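Local coordinates for putative HpcE protein (Mycolicibacterium smegmatis, PDB 6V77) that is of unknown function but belongs to the fumarylacetoacetate hydrolase (FAH) family and binds a zinc ion, at residues H11-G15 with D16-D20; E182-T185 with V186-P190; Q207-R210 with T211-I215. All blocks are in the same frame, centred on the assembly; numbering follows the deposited sequence.

Interaction 1: residues H11-G15 with D16-D20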
ATOM      1  N   HIS B  11      13.524 -18.648  -7.460  1.00 22.73           N
ATOM      2  CA  HIS B  11      14.493 -19.729  -7.453  1.00 23.41           C
ATOM      3  C   HIS B  11      14.948 -20.027  -6.036  1.00 29.82           C
ATOM      4  O   HIS B  11      15.005 -19.137  -5.183  1.00 26.07           O
ATOM      5  CB  HIS B  11      15.748 -19.377  -8.272  1.00 24.43           C
ATOM      6  CG  HIS B  11      15.550 -19.441  -9.755  1.00 27.67           C
ATOM      7  ND1 HIS B  11      14.673 -18.620 -10.426  1.00 27.62           N
ATOM      8  CD2 HIS B  11      16.146 -20.211 -10.697  1.00 28.40           C
ATOM      9  CE1 HIS B  11      14.722 -18.892 -11.719  1.00 27.92           C
ATOM     10  NE2 HIS B  11      15.607 -19.856 -11.909  1.00 30.65           N
ATOM     11  N   LEU B  12      15.317 -21.286  -5.820  1.00 21.68           N
ATOM     12  CA  LEU B  12      15.937 -21.732  -4.585  1.00 28.21           C
ATOM     13  C   LEU B  12      17.447 -21.700  -4.772  1.00 33.12           C
ATOM     14  O   LEU B  12      17.951 -22.140  -5.809  1.00 28.59           O
ATOM     15  CB  LEU B  12      15.444 -23.147  -4.242  1.00 31.40           C
ATOM     16  CG  LEU B  12      15.791 -23.807  -2.908  1.00 45.23           C
ATOM     17  CD1 LEU B  12      15.303 -22.988  -1.728  1.00 35.60           C
ATOM     18  CD2 LEU B  12      15.188 -25.203  -2.868  1.00 47.65           C
ATOM     19  N   VAL B  13      18.158 -21.133  -3.799  1.00 27.68           N
ATOM     20  CA  VAL B  13      19.617 -21.149  -3.801  1.00 30.92           C
ATOM     21  C   VAL B  13      20.073 -22.528  -3.343  1.00 34.23           C
ATOM     22  O   VAL B  13      19.728 -22.969  -2.243  1.00 40.29           O
ATOM     23  CB  VAL B  13      20.188 -20.054  -2.891  1.00 32.98           C
ATOM     24  CG1 VAL B  13      21.704 -20.297  -2.644  1.00 37.23           C
ATOM     25  CG2 VAL B  13      19.937 -18.676  -3.487  1.00 35.33           C
ATOM     26  N   THR B  14      20.831 -23.220  -4.195  1.00 34.24           N
ATOM     27  CA  THR B  14      21.324 -24.564  -3.905  1.00 43.06           C
ATOM     28  C   THR B  14      22.822 -24.578  -4.163  1.00 42.33           C
ATOM     29  O   THR B  14      23.252 -24.588  -5.321  1.00 38.08           O
ATOM     30  CB  THR B  14      20.627 -25.616  -4.770  1.00 43.76           C
ATOM     31  OG1 THR B  14      20.968 -25.394  -6.145  1.00 48.00           O
ATOM     32  CG2 THR B  14      19.114 -25.538  -4.603  1.00 42.30           C
ATOM     33  N   GLY B  15      23.613 -24.578  -3.093  1.00 39.84           N
ATOM     34  CA  GLY B  15      25.055 -24.508  -3.268  1.00 46.80           C
ATOM     35  C   GLY B  15      25.451 -23.191  -3.898  1.00 48.78           C
ATOM     36  O   GLY B  15      25.033 -22.111  -3.459  1.00 50.94           O
ATOM     37  N   ASP B  16      26.261 -23.274  -4.949  1.00 50.14           N
ATOM     38  CA  ASP B  16      26.757 -22.093  -5.643  1.00 53.94           C
ATOM     39  C   ASP B  16      25.847 -21.647  -6.774  1.00 53.82           C
ATOM     40  O   ASP B  16      26.118 -20.614  -7.396  1.00 58.23           O
ATOM     41  CB  ASP B  16      28.161 -22.361  -6.189  1.00 58.72           C
ATOM     42  CG  ASP B  16      29.065 -22.993  -5.159  1.00 72.03           C
ATOM     43  OD1 ASP B  16      29.273 -22.376  -4.092  1.00 72.98           O
ATOM     44  OD2 ASP B  16      29.548 -24.120  -5.406  1.00 77.91           O
ATOM     45  N   GLY B  17      24.774 -22.387  -7.051  1.00 44.23           N
ATOM     46  CA  GLY B  17      23.865 -22.018  -8.119  1.00 36.08           C
ATOM     47  C   GLY B  17      22.416 -21.917  -7.670  1.00 33.51           C
ATOM     48  O   GLY B  17      22.145 -21.743  -6.474  1.00 37.06           O
ATOM     49  N   VAL B  18      21.470 -22.031  -8.602  1.00 28.52           N
ATOM     50  CA  VAL B  18      20.051 -21.892  -8.269  1.00 26.41           C
ATOM     51  C   VAL B  18      19.213 -22.926  -9.007  1.00 32.06           C
ATOM     52  O   VAL B  18      19.642 -23.530  -9.991  1.00 31.71           O
ATOM     53  CB  VAL B  18      19.479 -20.485  -8.579  1.00 34.89           C
ATOM     54  CG1 VAL B  18      20.058 -19.442  -7.632  1.00 37.17           C
ATOM     55  CG2 VAL B  18      19.718 -20.106 -10.041  1.00 31.94           C
ATOM     56  N   VAL B  19      17.986 -23.101  -8.519  1.00 28.29           N
ATOM     57  CA  VAL B  19      17.018 -24.033  -9.083  1.00 27.90           C
ATOM     58  C   VAL B  19      15.681 -23.318  -9.230  1.00 28.69           C
ATOM     59  O   VAL B  19      15.183 -22.722  -8.270  1.00 26.72           O
ATOM     60  CB  VAL B  19      16.861 -25.285  -8.201  1.00 25.26           C
ATOM     61  CG1 VAL B  19      15.614 -26.053  -8.596  1.00 32.79           C
ATOM     62  CG2 VAL B  19      18.125 -26.158  -8.315  1.00 29.27           C
ATOM     63  N   ASP B  20      15.092 -23.393 -10.425  1.00 25.57           N
ATOM     64  CA  ASP B  20      13.800 -22.778 -10.687  1.00 26.28           C
ATOM     65  C   ASP B  20      12.725 -23.561  -9.941  1.00 29.38           C
ATOM     66  O   ASP B  20      12.567 -24.760 -10.170  1.00 26.08           O
ATOM     67  CB  ASP B  20      13.525 -22.782 -12.188  1.00 27.58           C
ATOM     68  CG  ASP B  20      12.228 -22.067 -12.554  1.00 28.47           C
ATOM     69  OD1 ASP B  20      12.280 -20.897 -12.964  1.00 35.95           O
ATOM     70  OD2 ASP B  20      11.147 -22.674 -12.432  1.00 30.72           O
TER
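Leu12 and Val19 face each other as a hydrogen-bonded pair in an antiparallel beta hairpin, strands 9-14 and 17-20, closed by a type II' turn from Thr14 to Gly17. Leu12 N donates a hydrogen bond to Val19 O at 2.8 Å. Val19 N returns a bond to Leu12 O at 2.9 Å, and both donors lie in the plane of the carbonyl they meet. Nearer the turn, Thr14 N bonds to Gly17 O at 3.0 Å and Gly17 N to Thr14 O at 3.2 Å. Here the donors stand well above the carbonyl planes. The positive phi of Gly15, 64°, is what this turn type needs at its second position. The outward backbone groups are also used: His11 pairs with Ile4, Val13 with Arg2 and Val18 with Ser56.

Thr14 OG1 is different. It has chi1 65°, between the backbone N and the carbonyl carbon, and this sets Thr14 OG1 3.7 Å from the methyl Val19 CG2. It is buried with no polar partner in the model.

His11 and Asp20 share the other face with Val13 and Val18. The imidazole ring lies over the Asp20 backbone, and Asp20 CA makes a CH-pi contact 3.7 Å from the centroid of the His11 ring. His11 ND1 is hydrogen-bonded to Arg9 O. The Asp20 carboxylate is nearly perpendicular to the ring. Its OD2 takes Lys23 N, capping the helix that follows. Asp20 OD1 forms a salt bridge with Arg9 NE and lies 3.4 Å from His11 CE1.

Interaction 2: residues E182-T185 with V186-P190. With EDO (1,2-ethanediol), chain M.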
ATOM      1  N   GLU B 182      18.680 -11.573  -1.992  1.00 23.54           N
ATOM      2  CA  GLU B 182      18.105 -12.868  -1.640  1.00 21.62           C
ATOM      3  C   GLU B 182      17.233 -12.752  -0.412  1.00 21.08           C
ATOM      4  O   GLU B 182      17.454 -11.899   0.444  1.00 25.38           O
ATOM      5  CB  GLU B 182      19.207 -13.903  -1.372  1.00 22.39           C
ATOM      6  CG  GLU B 182      19.972 -14.222  -2.611  1.00 24.72           C
ATOM      7  CD  GLU B 182      21.193 -15.093  -2.383  1.00 33.50           C
ATOM      8  OE1 GLU B 182      21.617 -15.320  -1.225  1.00 31.58           O
ATOM      9  OE2 GLU B 182      21.737 -15.543  -3.403  1.00 33.21           O
ATOM     10  N   LEU B 183      16.232 -13.632  -0.328  1.00 21.36           N
ATOM     11  CA  LEU B 183      15.515 -13.828   0.917  1.00 23.87           C
ATOM     12  C   LEU B 183      16.266 -14.886   1.702  1.00 24.12           C
ATOM     13  O   LEU B 183      16.626 -15.927   1.138  1.00 24.33           O
ATOM     14  CB  LEU B 183      14.077 -14.278   0.667  1.00 21.59           C
ATOM     15  CG  LEU B 183      13.197 -14.350   1.920  1.00 28.69           C
ATOM     16  CD1 LEU B 183      12.720 -12.978   2.307  1.00 28.54           C
ATOM     17  CD2 LEU B 183      12.002 -15.263   1.674  1.00 30.22           C
ATOM     18  N   VAL B 184      16.499 -14.628   2.988  1.00 20.74           N
ATOM     19  CA  VAL B 184      17.256 -15.530   3.855  1.00 21.11           C
ATOM     20  C   VAL B 184      16.349 -15.959   4.999  1.00 21.06           C
ATOM     21  O   VAL B 184      15.858 -15.105   5.747  1.00 22.88           O
ATOM     22  CB  VAL B 184      18.526 -14.858   4.404  1.00 21.37           C
ATOM     23  CG1 VAL B 184      19.358 -15.860   5.207  1.00 23.32           C
ATOM     24  CG2 VAL B 184      19.349 -14.274   3.254  1.00 24.99           C
ATOM     25  N   THR B 185      16.120 -17.270   5.149  1.00 21.83           N
ATOM     26  CA  THR B 185      15.182 -17.676   6.184  1.00 22.73           C
ATOM     27  C   THR B 185      15.820 -17.532   7.566  1.00 24.17           C
ATOM     28  O   THR B 185      17.041 -17.450   7.715  1.00 23.10           O
ATOM     29  CB  THR B 185      14.695 -19.113   5.964  1.00 22.29           C
ATOM     30  OG1 THR B 185      15.802 -20.017   5.929  1.00 21.99           O
ATOM     31  CG2 THR B 185      13.900 -19.225   4.665  1.00 27.63           C
ATOM     32  N   VAL B 186      14.959 -17.511   8.586  1.00 24.41           N
ATOM     33  CA  VAL B 186      15.357 -17.129   9.941  1.00 29.49           C
ATOM     34  C   VAL B 186      16.376 -18.111  10.542  1.00 26.70           C
ATOM     35  O   VAL B 186      17.267 -17.715  11.309  1.00 27.47           O
ATOM     36  CB  VAL B 186      14.065 -17.001  10.776  1.00 25.91           C
ATOM     37  CG1 VAL B 186      14.333 -16.656  12.215  1.00 30.84           C
ATOM     38  CG2 VAL B 186      13.125 -15.952  10.133  1.00 28.83           C
ATOM     39  N   ASP B 187      16.301 -19.393  10.172  1.00 23.71           N
ATOM     40  CA  ASP B 187      17.188 -20.404  10.742  1.00 24.83           C
ATOM     41  C   ASP B 187      18.637 -20.232  10.315  1.00 27.86           C
ATOM     42  O   ASP B 187      19.524 -20.847  10.917  1.00 29.70           O
ATOM     43  CB  ASP B 187      16.713 -21.803  10.345  1.00 26.34           C
ATOM     44  CG  ASP B 187      16.536 -21.937   8.850  1.00 39.95           C
ATOM     45  OD1 ASP B 187      15.786 -21.128   8.272  1.00 43.94           O
ATOM     46  OD2 ASP B 187      17.163 -22.830   8.254  1.00 44.77           O
ATOM     47  N   GLU B 188      18.898 -19.431   9.284  1.00 26.31           N
ATOM     48  CA  GLU B 188      20.264 -19.121   8.881  1.00 28.98           C
ATOM     49  C   GLU B 188      20.881 -17.991   9.689  1.00 30.90           C
ATOM     50  O   GLU B 188      22.060 -17.677   9.483  1.00 32.19           O
ATOM     51  CB  GLU B 188      20.300 -18.739   7.399  1.00 24.83           C
ATOM     52  CG  GLU B 188      19.657 -19.775   6.508  1.00 33.68           C
ATOM     53  CD  GLU B 188      20.446 -20.017   5.241  1.00 37.13           C
ATOM     54  OE1 GLU B 188      21.483 -19.331   5.038  1.00 42.03           O
ATOM     55  OE2 GLU B 188      20.026 -20.888   4.451  1.00 34.41           O
ATOM     56  N   LEU B 189      20.126 -17.356  10.551  1.00 30.09           N
ATOM     57  CA  LEU B 189      20.656 -16.203  11.274  1.00 27.41           C
ATOM     58  C   LEU B 189      21.098 -16.642  12.664  1.00 27.75           C
ATOM     59  O   LEU B 189      20.319 -17.293  13.384  1.00 28.84           O
ATOM     60  CB  LEU B 189      19.599 -15.101  11.374  1.00 28.80           C
ATOM     61  CG  LEU B 189      18.851 -14.748  10.076  1.00 27.55           C
ATOM     62  CD1 LEU B 189      17.679 -13.816  10.333  1.00 30.70           C
ATOM     63  CD2 LEU B 189      19.803 -14.151   9.048  1.00 28.24           C
ATOM     64  N   PRO B 190      22.330 -16.347  13.084  1.00 24.19           N
ATOM     65  CA  PRO B 190      22.732 -16.728  14.448  1.00 25.10           C
ATOM     66  C   PRO B 190      21.783 -16.167  15.489  1.00 24.08           C
ATOM     67  O   PRO B 190      21.307 -16.902  16.361  1.00 28.57           O
ATOM     68  CB  PRO B 190      24.148 -16.135  14.569  1.00 28.42           C
ATOM     69  CG  PRO B 190      24.654 -16.117  13.183  1.00 27.97           C
ATOM     70  CD  PRO B 190      23.454 -15.763  12.323  1.00 27.27           C
TER
HETATM   71  C1  EDO M 303      17.184 -24.570   5.680  1.00 57.79           C
HETATM   72  O1  EDO M 303      16.134 -23.623   5.895  1.00 45.05           O
HETATM   73  C2  EDO M 303      16.937 -25.337   4.389  1.00 62.83           C
HETATM   74  O2  EDO M 303      17.879 -24.902   3.405  1.00 69.91           O
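Glu188 folds back over Val184 and Thr185. Glu188 CB is 3.7 Å from the methyl Val184 CG1, and the two side chains cross at about a right angle. The same Glu188 CB is 3.5 Å from Thr185 O. The next atom, Glu188 CG, also stays close to Thr185. It is 3.7 Å from Thr185 O and only a little farther from the Thr185 hydroxyl. The chain then bends at chi2, -138°, and carries the carboxylate toward residues near the start of the protein. Glu188 OE1 passes 4.1 Å from Val184 CG1. This oxygen also forms a salt bridge with Arg2 NE. Glu188 OE2 accepts a hydrogen bond from Met1 N.

The backbone that carries this side chain makes a single 3-10 turn, residues 186-188, which follows on from strand 177-185 of the large mixed sheet. Glu188 N bonds to Thr185 O at 3.1 Å, with the donor well above the carbonyl plane. Leu189 N bonds to Val186 O in the next step. Leu189 CD2 also comes back to Val184 CG1, adding an apolar contact.

Thr185 OG1 donates to Asp187 OD1 at 2.6 Å. It meets the syn side of that oxygen, 23° out of the carboxylate plane. The hydroxyl is also bonded to Met1 N, so the first residue of the chain meets both Thr185 and Glu188. Asp187 has chi1 53°, which swings its carboxylate back to the threonine. The other oxygen, Asp187 OD2, accepts a hydrogen bond of 2.7 Å from O1 of a bound 1,2-ethanediol, probably a crystallisation additive.

Interaction 3: residues Q207-R210 with T211-I215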
ATOM      1  N   GLN B 207      26.686   4.571   7.173  1.00 27.77           N
ATOM      2  CA  GLN B 207      25.874   3.962   8.218  1.00 27.16           C
ATOM      3  C   GLN B 207      26.516   2.652   8.642  1.00 30.82           C
ATOM      4  O   GLN B 207      27.085   1.940   7.811  1.00 28.10           O
ATOM      5  CB  GLN B 207      24.447   3.701   7.742  1.00 26.26           C
ATOM      6  CG  GLN B 207      23.626   4.969   7.479  1.00 26.46           C
ATOM      7  CD  GLN B 207      22.198   4.630   7.104  1.00 32.00           C
ATOM      8  OE1 GLN B 207      21.936   4.193   5.981  1.00 25.19           O
ATOM      9  NE2 GLN B 207      21.272   4.783   8.053  1.00 30.09           N
ATOM     10  N   HIS B 208      26.436   2.352   9.937  1.00 27.16           N
ATOM     11  CA  HIS B 208      26.924   1.075  10.457  1.00 26.85           C
ATOM     12  C   HIS B 208      26.387   0.853  11.859  1.00 26.75           C
ATOM     13  O   HIS B 208      26.721   1.610  12.777  1.00 28.46           O
ATOM     14  CB  HIS B 208      28.454   1.019  10.482  1.00 32.20           C
ATOM     15  CG  HIS B 208      28.986  -0.188  11.195  1.00 32.83           C
ATOM     16  ND1 HIS B 208      29.641  -0.111  12.407  1.00 32.19           N
ATOM     17  CD2 HIS B 208      28.930  -1.502  10.878  1.00 32.32           C
ATOM     18  CE1 HIS B 208      29.983  -1.328  12.796  1.00 34.98           C
ATOM     19  NE2 HIS B 208      29.554  -2.191  11.890  1.00 29.11           N
ATOM     20  N   SER B 209      25.581  -0.189  12.037  1.00 26.87           N
ATOM     21  CA  SER B 209      24.960  -0.462  13.323  1.00 30.90           C
ATOM     22  C   SER B 209      24.592  -1.947  13.370  1.00 27.74           C
ATOM     23  O   SER B 209      25.030  -2.738  12.530  1.00 25.08           O
ATOM     24  CB  SER B 209      23.739   0.449  13.519  1.00 29.66           C
ATOM     25  OG  SER B 209      23.287   0.420  14.858  1.00 31.97           O
ATOM     26  N   ARG B 210      23.796  -2.326  14.364  1.00 25.03           N
ATOM     27  CA  ARG B 210      23.250  -3.675  14.466  0.51 24.47           C
ATOM     28  C   ARG B 210      21.771  -3.572  14.797  1.00 25.26           C
ATOM     29  O   ARG B 210      21.355  -2.663  15.516  1.00 26.26           O
ATOM     30  CB  ARG B 210      23.970  -4.520  15.542  0.51 25.80           C
ATOM     31  CG  ARG B 210      25.485  -4.705  15.316  0.51 25.60           C
ATOM     32  CD  ARG B 210      26.083  -5.767  16.264  0.51 26.03           C
ATOM     33  NE  ARG B 210      25.638  -7.117  15.926  0.51 28.63           N
ATOM     34  CZ  ARG B 210      26.306  -7.951  15.134  0.51 29.26           C
ATOM     35  NH1 ARG B 210      25.812  -9.157  14.867  0.51 27.01           N
ATOM     36  NH2 ARG B 210      27.465  -7.578  14.601  0.51 26.12           N
ATOM     37  N   THR B 211      20.971  -4.506  14.259  1.00 23.25           N
ATOM     38  CA  THR B 211      19.531  -4.422  14.506  1.00 22.78           C
ATOM     39  C   THR B 211      19.156  -4.685  15.955  1.00 23.22           C
ATOM     40  O   THR B 211      17.973  -4.528  16.303  1.00 26.36           O
ATOM     41  CB  THR B 211      18.753  -5.388  13.616  1.00 25.43           C
ATOM     42  OG1 THR B 211      19.109  -6.733  13.948  1.00 22.51           O
ATOM     43  CG2 THR B 211      19.047  -5.115  12.147  1.00 22.11           C
ATOM     44  N   SER B 212      20.103  -5.107  16.794  1.00 24.16           N
ATOM     45  CA  SER B 212      19.861  -5.119  18.230  1.00 28.26           C
ATOM     46  C   SER B 212      19.608  -3.714  18.775  1.00 28.10           C
ATOM     47  O   SER B 212      19.117  -3.580  19.902  1.00 28.07           O
ATOM     48  CB  SER B 212      21.047  -5.774  18.954  1.00 26.28           C
ATOM     49  OG  SER B 212      22.257  -5.162  18.544  1.00 26.80           O
ATOM     50  N   GLN B 213      19.912  -2.669  18.002  1.00 25.11           N
ATOM     51  CA  GLN B 213      19.596  -1.299  18.387  1.00 30.11           C
ATOM     52  C   GLN B 213      18.204  -0.854  17.941  1.00 28.06           C
ATOM     53  O   GLN B 213      17.878   0.327  18.088  1.00 29.06           O
ATOM     54  CB  GLN B 213      20.649  -0.321  17.823  1.00 25.42           C
ATOM     55  CG  GLN B 213      22.048  -0.535  18.387  1.00 31.56           C
ATOM     56  CD  GLN B 213      22.051  -0.514  19.897  1.00 37.12           C
ATOM     57  OE1 GLN B 213      22.425  -1.490  20.537  1.00 47.25           O
ATOM     58  NE2 GLN B 213      21.624   0.596  20.473  1.00 38.52           N
ATOM     59  N   LEU B 214      17.377  -1.744  17.389  1.00 23.88           N
ATOM     60  CA  LEU B 214      16.017  -1.344  17.049  1.00 23.24           C
ATOM     61  C   LEU B 214      15.271  -0.935  18.319  1.00 27.96           C
ATOM     62  O   LEU B 214      15.344  -1.621  19.342  1.00 27.64           O
ATOM     63  CB  LEU B 214      15.271  -2.496  16.349  1.00 23.24           C
ATOM     64  CG  LEU B 214      15.627  -2.746  14.880  1.00 28.00           C
ATOM     65  CD1 LEU B 214      15.101  -4.113  14.468  1.00 23.15           C
ATOM     66  CD2 LEU B 214      14.989  -1.659  13.982  1.00 25.69           C
ATOM     67  N   ILE B 215      14.575   0.200  18.265  1.00 27.01           N
ATOM     68  CA  ILE B 215      13.741   0.593  19.396  1.00 26.66           C
ATOM     69  C   ILE B 215      12.587  -0.386  19.547  1.00 26.78           C
ATOM     70  O   ILE B 215      12.272  -0.850  20.648  1.00 27.24           O
ATOM     71  CB  ILE B 215      13.231   2.033  19.209  1.00 26.97           C
ATOM     72  CG1 ILE B 215      14.400   3.017  19.176  1.00 27.11           C
ATOM     73  CG2 ILE B 215      12.254   2.401  20.319  1.00 28.04           C
ATOM     74  CD1 ILE B 215      13.994   4.435  18.737  1.00 30.13           C
TER
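Arg210 and Gln213 meet through a backbone bond and a folded side chain. Gln213 N donates to Arg210 O at 2.9 Å, and the bond is nearly straight at the hydrogen, 165°. The donor stands well above the carbonyl plane. The Gln213 side chain then packs on the same carbonyl. Gln213 CB is 3.4 Å from Arg210 O, and Gln213 CG is 3.6 Å from that oxygen. Beyond CG the chain bends at chi2, -54°, which makes it compact. Gln213 CG also comes to 3.9 Å from Ser209 OG. This is a van der Waals approach of a methylene to a hydroxyl.

The turn is a short 3-10 segment, residues 211-213, that follows strand 204-210. That strand is one of the two edge strands of the five-stranded mixed sheet within this chain, and the chain goes on to helix 218-226. Leu214 N bonds to Thr211 O at 3.0 Å and carries the winding one residue further.

Ser212 OG is placed between its own backbone N and carbonyl carbon, chi1 52°. From there Ser212 OG comes within 3.5 Å of Arg210 CB. Its hydrogen bond is to Asp194 OD1. In the conformer described, Arg210 NE also forms a salt bridge with Asp194 OD1. The arginine chain is extended at its start and bends only at chi3, and its guanidinium group lies clear of the 3-10 turn.

The backbone of Thr211 is hydrogen-bonded to that of Leu195. The Thr211 side chain adds to this link: Thr211 OG1 is hydrogen-bonded to Leu195 N, just before the paired strand 196-201.

The three contacts follow one another along the chain and none encloses another. Interactions 1 and 2 belong to the same large mixed sheet, where strand 2-6 pairs with both strand 9-14 and strand 177-185. Their centres are 15 Å apart, and they touch where Val13 CG2 packs 3.6 Å from Glu182 OE2. Strand 2-6 lies between the hairpin and strand 177-185 and joins them in one sheet. Interaction 3 lies on the five-stranded sheet. Its centre is 18 Å from that of interaction 2 and 30 Å from that of interaction 1, and it touches neither. The Leu214 side chain of interaction 3 is about 10 Å from the zinc ion held by Glu121, Glu123 and Asp152.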